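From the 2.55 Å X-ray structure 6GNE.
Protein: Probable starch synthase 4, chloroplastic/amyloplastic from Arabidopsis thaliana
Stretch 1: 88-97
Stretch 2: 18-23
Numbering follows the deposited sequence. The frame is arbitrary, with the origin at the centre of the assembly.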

ATOM      1  N   THR A  88      -8.079 -14.264  13.890  1.00 45.09           N
ATOM      2  CA  THR A  88      -6.898 -13.541  14.318  1.00 44.92           C
ATOM      3  C   THR A  88      -5.892 -13.649  13.196  1.00 44.34           C
ATOM      4  O   THR A  88      -5.591 -14.746  12.720  1.00 43.64           O
ATOM      5  CB  THR A  88      -6.364 -14.099  15.631  1.00 46.39           C
ATOM      6  OG1 THR A  88      -7.400 -14.008  16.630  1.00 47.62           O
ATOM      7  CG2 THR A  88      -5.164 -13.304  16.107  1.00 45.61           C
ATOM      8  N   VAL A  89      -5.447 -12.483  12.730  1.00 43.75           N
ATOM      9  CA  VAL A  89      -4.545 -12.382  11.610  1.00 43.75           C
ATOM     10  C   VAL A  89      -3.317 -11.651  12.128  1.00 44.30           C
ATOM     11  O   VAL A  89      -3.350 -10.438  12.427  1.00 42.38           O
ATOM     12  CB  VAL A  89      -5.169 -11.615  10.427  1.00 43.80           C
ATOM     13  CG1 VAL A  89      -4.178 -11.526   9.268  1.00 42.80           C
ATOM     14  CG2 VAL A  89      -6.471 -12.277   9.996  1.00 44.79           C
ATOM     15  N   GLU A  90      -2.252 -12.431  12.260  1.00 46.99           N
ATOM     16  CA  GLU A  90      -0.983 -12.008  12.815  1.00 49.02           C
ATOM     17  C   GLU A  90      -1.079 -11.231  14.122  1.00 47.93           C
ATOM     18  O   GLU A  90      -0.528 -10.136  14.280  1.00 46.95           O
ATOM     19  CB  GLU A  90      -0.145 -11.354  11.709  1.00 51.36           C
ATOM     20  CG  GLU A  90       0.586 -12.470  10.919  1.00 52.98           C
ATOM     21  CD  GLU A  90       1.221 -12.007   9.630  1.00 52.73           C
ATOM     22  OE1 GLU A  90       1.553 -10.800   9.553  1.00 50.43           O
ATOM     23  OE2 GLU A  90       1.359 -12.874   8.723  1.00 55.87           O
ATOM     24  N   GLY A  91      -1.815 -11.837  15.051  1.00 48.00           N
ATOM     25  CA  GLY A  91      -2.038 -11.272  16.370  1.00 48.51           C
ATOM     26  C   GLY A  91      -3.092 -10.185  16.444  1.00 47.36           C
ATOM     27  O   GLY A  91      -3.420  -9.764  17.537  1.00 49.86           O
ATOM     28  N   LEU A  92      -3.629  -9.713  15.319  1.00 44.00           N
ATOM     29  CA  LEU A  92      -4.697  -8.716  15.363  1.00 43.25           C
ATOM     30  C   LEU A  92      -6.077  -9.390  15.331  1.00 42.46           C
ATOM     31  O   LEU A  92      -6.297 -10.279  14.527  1.00 42.60           O
ATOM     32  CB  LEU A  92      -4.560  -7.719  14.204  1.00 41.87           C
ATOM     33  CG  LEU A  92      -3.302  -6.862  14.302  1.00 41.74           C
ATOM     34  CD1 LEU A  92      -2.980  -6.283  12.953  1.00 40.92           C
ATOM     35  CD2 LEU A  92      -3.416  -5.794  15.369  1.00 43.20           C
ATOM     36  N   PRO A  93      -7.008  -8.961  16.191  1.00 42.09           N
ATOM     37  CA  PRO A  93      -8.395  -9.402  16.011  1.00 42.60           C
ATOM     38  C   PRO A  93      -9.037  -8.790  14.771  1.00 40.87           C
ATOM     39  O   PRO A  93      -8.893  -7.607  14.536  1.00 38.84           O
ATOM     40  CB  PRO A  93      -9.115  -8.902  17.284  1.00 44.13           C
ATOM     41  CG  PRO A  93      -8.050  -8.420  18.197  1.00 44.97           C
ATOM     42  CD  PRO A  93      -6.862  -8.070  17.348  1.00 43.08           C
ATOM     43  N   VAL A  94      -9.735  -9.603  13.987  1.00 41.58           N
ATOM     44  CA  VAL A  94     -10.392  -9.141  12.773  1.00 41.28           C
ATOM     45  C   VAL A  94     -11.842  -9.597  12.753  1.00 43.43           C
ATOM     46  O   VAL A  94     -12.156 -10.694  13.209  1.00 45.80           O
ATOM     47  CB  VAL A  94      -9.675  -9.675  11.519  1.00 41.01           C
ATOM     48  CG1 VAL A  94     -10.268  -9.060  10.253  1.00 40.69           C
ATOM     49  CG2 VAL A  94      -8.178  -9.369  11.623  1.00 39.96           C
ATOM     50  N   HIS A  95     -12.711  -8.729  12.241  1.00 43.15           N
ATOM     51  CA  HIS A  95     -14.123  -8.998  12.008  1.00 43.81           C
ATOM     52  C   HIS A  95     -14.321  -8.933  10.506  1.00 42.74           C
ATOM     53  O   HIS A  95     -14.078  -7.905   9.897  1.00 40.56           O
ATOM     54  CB  HIS A  95     -15.016  -7.960  12.719  1.00 44.99           C
ATOM     55  CG  HIS A  95     -15.140  -8.187  14.195  1.00 47.11           C
ATOM     56  ND1 HIS A  95     -14.244  -7.660  15.106  1.00 47.15           N
ATOM     57  CD2 HIS A  95     -16.032  -8.920  14.915  1.00 48.87           C
ATOM     58  CE1 HIS A  95     -14.592  -8.048  16.324  1.00 48.80           C
ATOM     59  NE2 HIS A  95     -15.664  -8.820  16.235  1.00 49.73           N
ATOM     60  N   PHE A  96     -14.735 -10.046   9.912  1.00 44.01           N
ATOM     61  CA  PHE A  96     -15.032 -10.123   8.487  1.00 43.69           C
ATOM     62  C   PHE A  96     -16.538 -10.087   8.284  1.00 45.66           C
ATOM     63  O   PHE A  96     -17.264 -10.901   8.852  1.00 49.18           O
ATOM     64  CB  PHE A  96     -14.507 -11.424   7.889  1.00 43.93           C
ATOM     65  CG  PHE A  96     -13.056 -11.706   8.143  1.00 42.54           C
ATOM     66  CD1 PHE A  96     -12.665 -12.398   9.269  1.00 43.15           C
ATOM     67  CD2 PHE A  96     -12.097 -11.326   7.230  1.00 41.17           C
ATOM     68  CE1 PHE A  96     -11.338 -12.687   9.487  1.00 42.31           C
ATOM     69  CE2 PHE A  96     -10.756 -11.610   7.437  1.00 40.26           C
ATOM     70  CZ  PHE A  96     -10.381 -12.279   8.579  1.00 40.96           C
ATOM     71  N   ILE A  97     -17.022  -9.152   7.480  1.00 46.06           N
ATOM     72  CA  ILE A  97     -18.460  -9.016   7.239  1.00 48.87           C
ATOM     73  C   ILE A  97     -18.820  -9.783   5.974  1.00 50.18           C
ATOM     74  O   ILE A  97     -18.269  -9.518   4.909  1.00 48.35           O
ATOM     75  CB  ILE A  97     -18.863  -7.530   7.132  1.00 48.61           C
ATOM     76  CG1 ILE A  97     -18.440  -6.769   8.408  1.00 48.34           C
ATOM     77  CG2 ILE A  97     -20.348  -7.371   6.937  1.00 49.86           C
ATOM     78  CD1 ILE A  97     -18.907  -5.317   8.435  1.00 48.50           C
TER
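Stretch 2, residues 18-23: EMAPVA

Val89 is at the centre of the contact. Its CA-to-CB bond points toward stretch 2, and chi1 is t. Val89 CG1 meets three side chains there: Pro21 CD at 3.7 Å, Met19 CE at 3.9 Å and Val22 CG1 at 4.3 Å. Met19 is extended, with all three chi angles t. Met19 CE reaches Leu92 CD1 at 3.4 Å, a tight apolar contact, and Met19 SD lies 4.0 Å from Val94 CG2. Val22, chi1 p, also packs on Phe96: Val22 CG2 is 4.1 Å from Phe96 CE2 and approaches the ring obliquely.

Stretch 2 has no regular helix or strand. From Met19 to Val22 the chain runs across the strands. It folds back on itself: Met19 N hydrogen-bonds to Ala23 O, and Ala23 N to Met19 O, both at 2.8 Å. The peptide bond before Pro21 is cis. In stretch 1, two strand segments flank a type I' turn from Val89 to Leu92, closed by hydrogen bonds from Val89 N to Leu92 O and Leu92 N to Val89 O, each 3.0 Å.

No hydrogen bond joins the stretches. The backbones stay apart, the nearest CA atoms being those of Val89 and Val22 at 7.5 Å. At the polar edge, Glu90 OE2 lies 4.0 Å from Pro21 CG, while its OE1 is hydrogen-bonded elsewhere in the structure.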

ATOM      1  N   GLU A  18      -8.661  -3.853   2.665  1.00 34.36           N
ATOM      2  CA  GLU A  18      -7.532  -4.795   2.659  1.00 34.78           C
ATOM      3  C   GLU A  18      -6.818  -4.901   3.995  1.00 34.97           C
ATOM      4  O   GLU A  18      -6.783  -3.956   4.790  1.00 34.63           O
ATOM      5  CB  GLU A  18      -6.449  -4.348   1.663  1.00 33.75           C
ATOM      6  CG  GLU A  18      -6.833  -4.326   0.204  1.00 33.41           C
ATOM      7  CD  GLU A  18      -5.692  -3.744  -0.643  1.00 32.47           C
ATOM      8  OE1 GLU A  18      -4.549  -4.279  -0.612  1.00 30.93           O
ATOM      9  OE2 GLU A  18      -5.937  -2.741  -1.341  1.00 33.17           O
ATOM     10  N   MET A  19      -6.217  -6.066   4.193  1.00 36.48           N
ATOM     11  CA  MET A  19      -5.243  -6.293   5.240  1.00 37.31           C
ATOM     12  C   MET A  19      -4.340  -7.456   4.826  1.00 36.98           C
ATOM     13  O   MET A  19      -4.806  -8.559   4.514  1.00 37.44           O
ATOM     14  CB  MET A  19      -5.928  -6.635   6.551  1.00 40.48           C
ATOM     15  CG  MET A  19      -4.968  -6.661   7.750  1.00 41.69           C
ATOM     16  SD  MET A  19      -5.678  -7.471   9.178  1.00 44.35           S
ATOM     17  CE  MET A  19      -4.209  -7.712  10.145  1.00 46.09           C
ATOM     18  N   ALA A  20      -3.047  -7.198   4.842  1.00 35.50           N
ATOM     19  CA  ALA A  20      -2.065  -8.215   4.519  1.00 35.92           C
ATOM     20  C   ALA A  20      -1.966  -9.195   5.687  1.00 36.46           C
ATOM     21  O   ALA A  20      -1.934  -8.744   6.840  1.00 35.73           O
ATOM     22  CB  ALA A  20      -0.717  -7.564   4.239  1.00 35.49           C
ATOM     23  N   PRO A  21      -1.905 -10.509   5.438  1.00 36.81           N
ATOM     24  CA  PRO A  21      -1.852 -11.179   4.108  1.00 35.74           C
ATOM     25  C   PRO A  21      -3.190 -11.691   3.585  1.00 35.34           C
ATOM     26  O   PRO A  21      -3.255 -12.072   2.456  1.00 34.48           O
ATOM     27  CB  PRO A  21      -0.989 -12.407   4.394  1.00 36.22           C
ATOM     28  CG  PRO A  21      -1.325 -12.741   5.818  1.00 37.97           C
ATOM     29  CD  PRO A  21      -1.664 -11.461   6.531  1.00 37.80           C
ATOM     30  N   VAL A  22      -4.221 -11.665   4.436  1.00 35.74           N
ATOM     31  CA  VAL A  22      -5.511 -12.251   4.176  1.00 36.36           C
ATOM     32  C   VAL A  22      -6.267 -11.640   3.001  1.00 35.98           C
ATOM     33  O   VAL A  22      -6.956 -12.352   2.263  1.00 36.13           O
ATOM     34  CB  VAL A  22      -6.390 -12.253   5.465  1.00 38.42           C
ATOM     35  CG1 VAL A  22      -6.757 -10.844   5.958  1.00 38.25           C
ATOM     36  CG2 VAL A  22      -7.654 -13.066   5.264  1.00 40.19           C
ATOM     37  N   ALA A  23      -6.157 -10.329   2.820  1.00 35.61           N
ATOM     38  CA  ALA A  23      -6.783  -9.654   1.707  1.00 36.55           C
ATOM     39  C   ALA A  23      -5.896  -8.530   1.242  1.00 35.96           C
ATOM     40  O   ALA A  23      -5.949  -7.439   1.799  1.00 35.23           O
ATOM     41  CB  ALA A  23      -8.136  -9.127   2.133  1.00 38.24           C
TER